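Local coordinates for protein transcriptional regulator (Mesorhizobium loti, PDB 3BHQ) that probably acts as a TetR-family transcriptional regulator, binding cis-regulatory DNA through an N-terminal helix-turn-helix motif to control gene expression, at residues Ala101-Glu106 and Met169-Pro174; Glu76-Leu81 and Gln93-Arg98. All blocks are in the same frame, centred on the assembly; numbering follows the deposited sequence. Where two conformers were deposited one is given.

Contact 1. Residues Ala101-Glu106 and Met169-Pro174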
ATOM      1  N   ALA A 101      -8.244   4.167 -12.908  1.00 20.96           N
ATOM      2  CA  ALA A 101      -9.703   4.317 -12.679  1.00 22.93           C
ATOM      3  C   ALA A 101     -10.321   3.117 -11.953  1.00 25.41           C
ATOM      4  O   ALA A 101     -11.126   3.284 -11.035  1.00 25.83           O
ATOM      5  CB  ALA A 101     -10.428   4.577 -13.992  1.00 26.09           C
ATOM      6  N   VAL A 102      -9.930   1.911 -12.347  1.00 22.96           N
ATOM      7  CA  VAL A 102     -10.428   0.681 -11.738  1.00 22.11           C
ATOM      8  C   VAL A 102      -9.932   0.492 -10.300  1.00 23.99           C
ATOM      9  O   VAL A 102     -10.712   0.215  -9.375  1.00 22.31           O
ATOM     10  CB  VAL A 102     -10.033  -0.560 -12.607  1.00 25.47           C
ATOM     11  CG1 VAL A 102     -10.321  -1.877 -11.904  1.00 25.78           C
ATOM     12  CG2 VAL A 102     -10.739  -0.487 -13.952  1.00 27.01           C
ATOM     13  N   LEU A 103      -8.619   0.614 -10.137  1.00 20.33           N
ATOM     14  CA  LEU A 103      -7.983   0.338  -8.849  1.00 20.57           C
ATOM     15  C   LEU A 103      -8.199   1.416  -7.799  1.00 21.62           C
ATOM     16  O   LEU A 103      -8.068   1.114  -6.602  1.00 21.92           O
ATOM     17  CB  LEU A 103      -6.514  -0.058  -9.046  1.00 19.24           C
ATOM     18  CG  LEU A 103      -6.292  -1.302  -9.921  1.00 22.60           C
ATOM     19  CD1 LEU A 103      -4.823  -1.535 -10.226  1.00 23.03           C
ATOM     20  CD2 LEU A 103      -6.896  -2.540  -9.288  1.00 24.88           C
HETATM   21  N   MSE A 104      -8.538   2.639  -8.211  1.00 19.71           N
HETATM   22  CA  MSE A 104      -8.809   3.745  -7.282  0.67 19.94           C
HETATM   23  C   MSE A 104     -10.300   3.963  -7.047  1.00 21.23           C
HETATM   24  O   MSE A 104     -10.706   4.944  -6.448  1.00 22.27           O
HETATM   25  CB  MSE A 104      -8.064   5.004  -7.722  0.67 18.73           C
HETATM   26  CG  MSE A 104      -6.543   4.823  -7.805  0.67 22.54           C
HETATM   27 SE   MSE A 104      -5.727   4.377  -6.096  0.50 18.00          SE
HETATM   28  CE  MSE A 104      -6.444   5.949  -5.139  0.67 26.45           C
ATOM     29  N   ASP A 105     -11.128   3.021  -7.491  1.00 21.23           N
ATOM     30  CA  ASP A 105     -12.557   3.057  -7.258  1.00 19.29           C
ATOM     31  C   ASP A 105     -12.791   3.146  -5.738  1.00 19.54           C
ATOM     32  O   ASP A 105     -12.182   2.402  -4.965  1.00 18.65           O
ATOM     33  CB  ASP A 105     -13.227   1.781  -7.741  1.00 20.96           C
ATOM     34  CG  ASP A 105     -14.695   1.753  -7.415  1.00 24.17           C
ATOM     35  OD1 ASP A 105     -15.488   2.407  -8.097  1.00 26.85           O
ATOM     36  OD2 ASP A 105     -15.052   1.083  -6.448  1.00 25.99           O
ATOM     37  N   GLU A 106     -13.662   4.057  -5.340  1.00 20.34           N
ATOM     38  CA  GLU A 106     -13.874   4.357  -3.932  1.00 21.20           C
ATOM     39  C   GLU A 106     -14.332   3.161  -3.099  1.00 20.37           C
ATOM     40  O   GLU A 106     -13.815   2.934  -2.013  1.00 21.72           O
ATOM     41  CB  GLU A 106     -14.859   5.536  -3.808  1.00 25.92           C
ATOM     42  CG  GLU A 106     -15.078   6.066  -2.383  1.00 31.51           C
ATOM     43  CD  GLU A 106     -13.815   6.667  -1.716  1.00 51.29           C
ATOM     44  OE1 GLU A 106     -12.816   6.995  -2.416  1.00 48.36           O
ATOM     45  OE2 GLU A 106     -13.838   6.822  -0.465  1.00 61.24           O
HETATM   46  N   MSE A 169       5.003   2.422 -10.115  1.00 19.88           N
HETATM   47  CA  MSE A 169       5.141   3.836 -10.523  1.00 19.78           C
HETATM   48  C   MSE A 169       3.799   4.527 -10.607  1.00 21.37           C
HETATM   49  O   MSE A 169       3.648   5.684 -10.194  1.00 22.23           O
HETATM   50  CB  MSE A 169       5.925   3.956 -11.816  1.00 22.27           C
HETATM   51  CG  MSE A 169       7.314   3.629 -11.592  1.00 22.31           C
HETATM   52 SE   MSE A 169       8.424   4.093 -13.059  0.75 26.62          SE
HETATM   53  CE  MSE A 169       8.089   2.590 -13.885  1.00 10.09           C
ATOM     54  N   LEU A 170       2.801   3.812 -11.129  1.00 21.48           N
ATOM     55  CA  LEU A 170       1.482   4.351 -11.302  1.00 20.52           C
ATOM     56  C   LEU A 170       0.744   4.597  -9.996  1.00 21.29           C
ATOM     57  O   LEU A 170       0.007   5.589  -9.872  1.00 21.43           O
ATOM     58  CB  LEU A 170       0.653   3.359 -12.143  1.00 25.14           C
ATOM     59  CG  LEU A 170      -0.686   3.740 -12.688  1.00 29.28           C
ATOM     60  CD1 LEU A 170      -0.486   4.857 -13.713  1.00 30.78           C
ATOM     61  CD2 LEU A 170      -1.293   2.468 -13.335  1.00 25.60           C
ATOM     62  N   LEU A 171       0.890   3.698  -9.026  1.00 21.22           N
ATOM     63  CA  LEU A 171       0.045   3.736  -7.841  1.00 20.67           C
ATOM     64  C   LEU A 171       0.696   4.075  -6.516  1.00 18.73           C
ATOM     65  O   LEU A 171      -0.032   4.299  -5.560  1.00 18.40           O
ATOM     66  CB  LEU A 171      -0.640   2.372  -7.714  1.00 19.91           C
ATOM     67  CG  LEU A 171      -1.543   1.962  -8.886  1.00 22.29           C
ATOM     68  CD1 LEU A 171      -1.959   0.492  -8.754  1.00 23.43           C
ATOM     69  CD2 LEU A 171      -2.735   2.883  -8.965  1.00 23.21           C
ATOM     70  N   TRP A 172       2.022   4.158  -6.473  1.00 18.54           N
ATOM     71  CA  TRP A 172       2.692   4.398  -5.170  1.00 18.08           C
ATOM     72  C   TRP A 172       2.101   5.641  -4.474  1.00 18.04           C
ATOM     73  O   TRP A 172       1.708   5.550  -3.321  1.00 19.64           O
ATOM     74  CB  TRP A 172       4.234   4.484  -5.274  1.00 19.00           C
ATOM     75  CG  TRP A 172       4.868   4.554  -3.914  1.00 17.68           C
ATOM     76  CD1 TRP A 172       5.513   5.612  -3.356  1.00 16.94           C
ATOM     77  CD2 TRP A 172       4.856   3.514  -2.969  1.00 17.69           C
ATOM     78  NE1 TRP A 172       5.915   5.265  -2.081  1.00 17.27           N
ATOM     79  CE2 TRP A 172       5.528   3.982  -1.819  1.00 16.65           C
ATOM     80  CE3 TRP A 172       4.356   2.213  -2.974  1.00 17.18           C
ATOM     81  CZ2 TRP A 172       5.678   3.218  -0.688  1.00 16.93           C
ATOM     82  CZ3 TRP A 172       4.524   1.426  -1.821  1.00 18.85           C
ATOM     83  CH2 TRP A 172       5.176   1.948  -0.693  1.00 18.02           C
ATOM     84  N   ILE A 173       2.036   6.788  -5.138  1.00 18.53           N
ATOM     85  CA  ILE A 173       1.482   7.993  -4.512  0.50 19.22           C
ATOM     86  C   ILE A 173      -0.043   7.899  -4.324  1.00 19.30           C
ATOM     87  O   ILE A 173      -0.517   7.978  -3.206  1.00 19.83           O
ATOM     88  CB  ILE A 173       1.959   9.298  -5.202  0.50 19.24           C
ATOM     89  CG1 ILE A 173       3.445   9.529  -4.880  0.50 21.28           C
ATOM     90  CG2 ILE A 173       1.144  10.497  -4.752  0.50 21.05           C
ATOM     91  CD1 ILE A 173       4.092  10.726  -5.610  0.50 18.56           C
ATOM     92  N   PRO A 174      -0.818   7.717  -5.416  1.00 19.38           N
ATOM     93  CA  PRO A 174      -2.277   7.709  -5.181  1.00 20.41           C
ATOM     94  C   PRO A 174      -2.840   6.666  -4.228  1.00 18.57           C
ATOM     95  O   PRO A 174      -3.740   6.995  -3.426  1.00 21.66           O
ATOM     96  CB  PRO A 174      -2.866   7.592  -6.598  1.00 21.98           C
ATOM     97  CG  PRO A 174      -1.799   7.374  -7.479  1.00 23.17           C
ATOM     98  CD  PRO A 174      -0.489   7.586  -6.838  1.00 23.39           C
TER
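Met104, a selenomethionine whose side chain reaches across to Leu171 and Pro174, has its carbonyl O hydrogen-bonded by Asn184 ND2, and the same amide group also serves Glu106 OE1. The site lies in the all-helical C-terminal domain of a TetR-type fold, where the end of helix 88-103 faces a kink in helix 159-181. Met104 is the first residue to leave helical geometry, and Asp105 then takes the N-cap position of helix 106-117. No hydrogen bond joins the two segments; the join is apolar. Leu103 and Leu171 cross at about a right angle and meet methyl to methyl, CD1 of Leu103 lying 3.8 Å from CD1 of Leu171. Beside this pair, Met104 SE packs loosely against Leu171 CD2 at 4.4 Å; the selenomethionine was deposited in two conformers, and its SE and CE contacts hold for the one given. At the kink, Pro174 has no N-H to give to the turn before, and Leu170 O instead accepts from His194 NE2 of helix 188-206. Leu171 also packs on Trp172 of the second subunit, which puts this part of helix 159-181 at the dimer interface. The selenomethionine chain is bent at both outer torsions (chi2 -62°, chi3 -56°), which turns its methyl to the proline. There Met104 CE lies 4.2 Å from Pro174 CB and touches Pro174 O at 3.4 Å.

Contact 2. Residues Glu76-Leu81 and Gln93-Arg98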
ATOM      1  N   GLU A  76      -8.058  -8.169 -17.299  1.00 24.85           N
ATOM      2  CA  GLU A  76      -7.866  -9.024 -18.488  1.00 26.99           C
ATOM      3  C   GLU A  76      -8.357  -8.370 -19.795  1.00 25.95           C
ATOM      4  O   GLU A  76      -7.697  -8.505 -20.833  1.00 26.43           O
ATOM      5  CB  GLU A  76      -8.526 -10.401 -18.330  1.00 29.77           C
ATOM      6  CG  GLU A  76      -7.772 -11.338 -17.385  1.00 37.42           C
ATOM      7  CD  GLU A  76      -8.377 -12.743 -17.284  1.00 37.07           C
ATOM      8  OE1 GLU A  76      -9.533 -12.964 -17.720  1.00 51.82           O
ATOM      9  OE2 GLU A  76      -7.671 -13.635 -16.758  1.00 56.75           O
ATOM     10  N   SER A  77      -9.492  -7.680 -19.741  1.00 25.94           N
ATOM     11  CA  SER A  77     -10.032  -7.014 -20.937  0.50 26.81           C
ATOM     12  C   SER A  77      -9.111  -5.887 -21.406  1.00 27.14           C
ATOM     13  O   SER A  77      -8.856  -5.759 -22.587  1.00 27.45           O
ATOM     14  CB  SER A  77     -11.443  -6.475 -20.708  0.50 26.95           C
ATOM     15  OG  SER A  77     -11.480  -5.495 -19.689  0.50 32.17           O
ATOM     16  N   VAL A  78      -8.597  -5.099 -20.463  1.00 26.55           N
ATOM     17  CA  VAL A  78      -7.699  -3.968 -20.795  1.00 27.36           C
ATOM     18  C   VAL A  78      -6.291  -4.401 -21.241  1.00 27.19           C
ATOM     19  O   VAL A  78      -5.710  -3.776 -22.142  1.00 24.68           O
ATOM     20  CB  VAL A  78      -7.698  -2.874 -19.671  1.00 28.63           C
ATOM     21  CG1 VAL A  78      -9.125  -2.386 -19.425  1.00 31.34           C
ATOM     22  CG2 VAL A  78      -7.085  -3.364 -18.383  1.00 30.42           C
ATOM     23  N   THR A  79      -5.744  -5.467 -20.655  1.00 25.23           N
ATOM     24  CA  THR A  79      -4.448  -6.002 -21.114  1.00 26.05           C
ATOM     25  C   THR A  79      -4.618  -6.616 -22.511  1.00 28.76           C
ATOM     26  O   THR A  79      -3.718  -6.507 -23.335  1.00 27.70           O
ATOM     27  CB  THR A  79      -3.780  -6.977 -20.122  1.00 27.62           C
ATOM     28  OG1 THR A  79      -4.696  -8.023 -19.804  1.00 29.10           O
ATOM     29  CG2 THR A  79      -3.382  -6.237 -18.855  1.00 29.56           C
ATOM     30  N   THR A  80      -5.766  -7.241 -22.788  1.00 28.16           N
ATOM     31  CA  THR A  80      -6.046  -7.734 -24.154  1.00 28.57           C
ATOM     32  C   THR A  80      -6.061  -6.570 -25.155  1.00 28.66           C
ATOM     33  O   THR A  80      -5.492  -6.702 -26.235  1.00 30.51           O
ATOM     34  CB  THR A  80      -7.369  -8.520 -24.251  1.00 29.68           C
ATOM     35  OG1 THR A  80      -7.277  -9.689 -23.427  1.00 35.14           O
ATOM     36  CG2 THR A  80      -7.642  -8.965 -25.704  1.00 30.20           C
ATOM     37  N   LEU A  81      -6.687  -5.447 -24.797  1.00 26.64           N
ATOM     38  CA  LEU A  81      -6.686  -4.260 -25.682  1.00 24.57           C
ATOM     39  C   LEU A  81      -5.272  -3.794 -25.979  1.00 23.95           C
ATOM     40  O   LEU A  81      -4.967  -3.545 -27.141  1.00 23.21           O
ATOM     41  CB  LEU A  81      -7.494  -3.103 -25.103  1.00 25.39           C
ATOM     42  CG  LEU A  81      -9.006  -3.325 -25.017  1.00 27.75           C
ATOM     43  CD1 LEU A  81      -9.665  -2.223 -24.188  1.00 33.66           C
ATOM     44  CD2 LEU A  81      -9.628  -3.421 -26.410  1.00 28.38           C
ATOM     45  N   GLN A  93      -0.488   4.071 -22.254  1.00 17.99           N
ATOM     46  CA  GLN A  93      -1.234   5.188 -21.666  1.00 19.00           C
ATOM     47  C   GLN A  93      -2.692   4.791 -21.457  1.00 19.26           C
ATOM     48  O   GLN A  93      -3.253   5.016 -20.383  1.00 20.74           O
ATOM     49  CB  GLN A  93      -1.193   6.439 -22.511  1.00 18.14           C
ATOM     50  CG  GLN A  93       0.109   7.188 -22.505  1.00 19.64           C
ATOM     51  CD  GLN A  93       0.156   8.329 -23.505  1.00 20.57           C
ATOM     52  OE1 GLN A  93      -0.778   8.525 -24.294  1.00 21.82           O
ATOM     53  NE2 GLN A  93       1.255   9.065 -23.512  1.00 22.36           N
ATOM     54  N   GLN A  94      -3.311   4.176 -22.482  1.00 17.76           N
ATOM     55  CA  GLN A  94      -4.708   3.743 -22.335  1.00 16.94           C
ATOM     56  C   GLN A  94      -4.863   2.706 -21.243  1.00 18.07           C
ATOM     57  O   GLN A  94      -5.802   2.788 -20.451  1.00 19.95           O
ATOM     58  CB  GLN A  94      -5.317   3.296 -23.694  1.00 18.35           C
ATOM     59  CG  GLN A  94      -5.437   4.431 -24.693  1.00 19.33           C
ATOM     60  CD  GLN A  94      -6.300   5.576 -24.159  1.00 21.92           C
ATOM     61  OE1 GLN A  94      -7.438   5.356 -23.755  1.00 23.54           O
ATOM     62  NE2 GLN A  94      -5.744   6.769 -24.125  1.00 21.95           N
ATOM     63  N   LEU A  95      -3.940   1.754 -21.158  1.00 18.24           N
ATOM     64  CA  LEU A  95      -3.976   0.749 -20.078  1.00 18.83           C
ATOM     65  C   LEU A  95      -3.814   1.411 -18.709  1.00 18.28           C
ATOM     66  O   LEU A  95      -4.603   1.131 -17.791  1.00 20.24           O
ATOM     67  CB  LEU A  95      -2.870  -0.311 -20.257  1.00 19.56           C
ATOM     68  CG  LEU A  95      -2.672  -1.365 -19.165  1.00 21.67           C
ATOM     69  CD1 LEU A  95      -3.996  -2.125 -18.993  1.00 26.45           C
ATOM     70  CD2 LEU A  95      -1.539  -2.314 -19.472  1.00 27.84           C
ATOM     71  N   ALA A  96      -2.801   2.264 -18.593  1.00 18.45           N
ATOM     72  CA  ALA A  96      -2.507   2.956 -17.305  1.00 19.43           C
ATOM     73  C   ALA A  96      -3.679   3.779 -16.815  1.00 19.68           C
ATOM     74  O   ALA A  96      -4.023   3.752 -15.624  1.00 19.91           O
ATOM     75  CB  ALA A  96      -1.294   3.835 -17.424  1.00 18.59           C
ATOM     76  N   ARG A  97      -4.308   4.519 -17.720  1.00 18.29           N
ATOM     77  CA  ARG A  97      -5.484   5.321 -17.371  1.00 20.68           C
ATOM     78  C   ARG A  97      -6.638   4.446 -16.859  1.00 22.82           C
ATOM     79  O   ARG A  97      -7.292   4.797 -15.861  1.00 22.59           O
ATOM     80  CB  ARG A  97      -5.928   6.183 -18.557  1.00 21.29           C
ATOM     81  CG  ARG A  97      -4.935   7.269 -18.927  1.00 25.27           C
ATOM     82  CD  ARG A  97      -5.286   7.852 -20.279  1.00 26.95           C
ATOM     83  NE  ARG A  97      -4.292   8.810 -20.785  1.00 28.72           N
ATOM     84  CZ  ARG A  97      -4.487   9.577 -21.868  1.00 34.66           C
ATOM     85  NH1 ARG A  97      -5.635   9.551 -22.551  1.00 34.59           N
ATOM     86  NH2 ARG A  97      -3.538  10.412 -22.274  1.00 33.03           N
ATOM     87  N   ARG A  98      -6.876   3.293 -17.503  1.00 22.36           N
ATOM     88  CA  ARG A  98      -7.929   2.362 -17.064  0.50 21.61           C
ATOM     89  C   ARG A  98      -7.581   1.718 -15.720  1.00 21.59           C
ATOM     90  O   ARG A  98      -8.457   1.564 -14.865  1.00 24.20           O
ATOM     91  CB  ARG A  98      -8.207   1.265 -18.101  0.50 22.16           C
ATOM     92  CG  ARG A  98      -8.796   1.756 -19.408  0.50 28.78           C
ATOM     93  CD  ARG A  98     -10.275   2.192 -19.297  0.50 33.52           C
ATOM     94  NE  ARG A  98     -11.178   1.067 -19.008  0.50 37.29           N
ATOM     95  CZ  ARG A  98     -11.751   0.756 -17.837  0.50 32.88           C
ATOM     96  NH1 ARG A  98     -12.539  -0.317 -17.782  0.50 34.33           N
ATOM     97  NH2 ARG A  98     -11.579   1.488 -16.732  0.50 35.33           N
TER
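This is an antiparallel helix-helix packing contact, largely buried, between the C-terminal part of helix 56-83 and the middle of helix 88-103. Their short segments run at 167° to each other with the axes 9.5 Å apart, and Val78 and Leu95 have the closest CA atoms, 6.1 Å apart. Val78 is the centre. Its two methyls divide the work: CG2 meets the Leu95 branch, while CG1 lies against the base of Arg98. The first pair is tight, with Val78 CG2 only 3.4 Å from Leu95 CD1, closer than usual carbon-carbon packing, and the two side chains cross at about a right angle. Leu95 sets off with CG anti to its backbone N (chi1 175°), and its CD1 reaches in between Val78 and Thr79, where Thr79 CG2 stands 4.2 Å from Leu95 CD1. With its methyl turned to this leucine, Thr79 sends OG1 back along its own helix to Ile75 O, and it also packs on Thr141 and Cys144 of helix 123-150. At the exposed border, Arg98 CB comes 4.0 Å from Val78 CG1, and the arginine, modelled in two conformers, is bent at chi2 and chi3 in this one, which brings NE to 4.0 Å from Val78 CG1. Behind the interface, Glu76 O is gripped by Thr80 N and, from the other face of its plane, by Thr80 OG1 at 2.9 Å. On the far side of helix 88-103, Arg97 forms a salt bridge with Asp196 of helix 188-206. Two consecutive helices folding back on each other through a short turn make this an alpha-alpha hairpin, here within the helical bundle that follows the DNA-binding helices of a TetR-type regulator.

From the N terminus, the chain passes the predicted helix-turn-helix at residues 34-53 and enters the long helix 56-83. Contact 2 comes first and closes a short loop of 11 residues, pinning helix 88-103 back along the helix just before it. Contact 1 opens only after that, near the end of helix 88-103, and closes a much longer loop of 62 residues, mostly helical, by reaching helix 159-181. The two are in series, neither nesting nor crossing, with centres about 14 Å apart. Helix 88-103 serves both, and Leu170 CD2 packs 3.8 Å from Ala96 O. Together they tie helix 56-83, through helix 88-103, to a helix at the dimer interface.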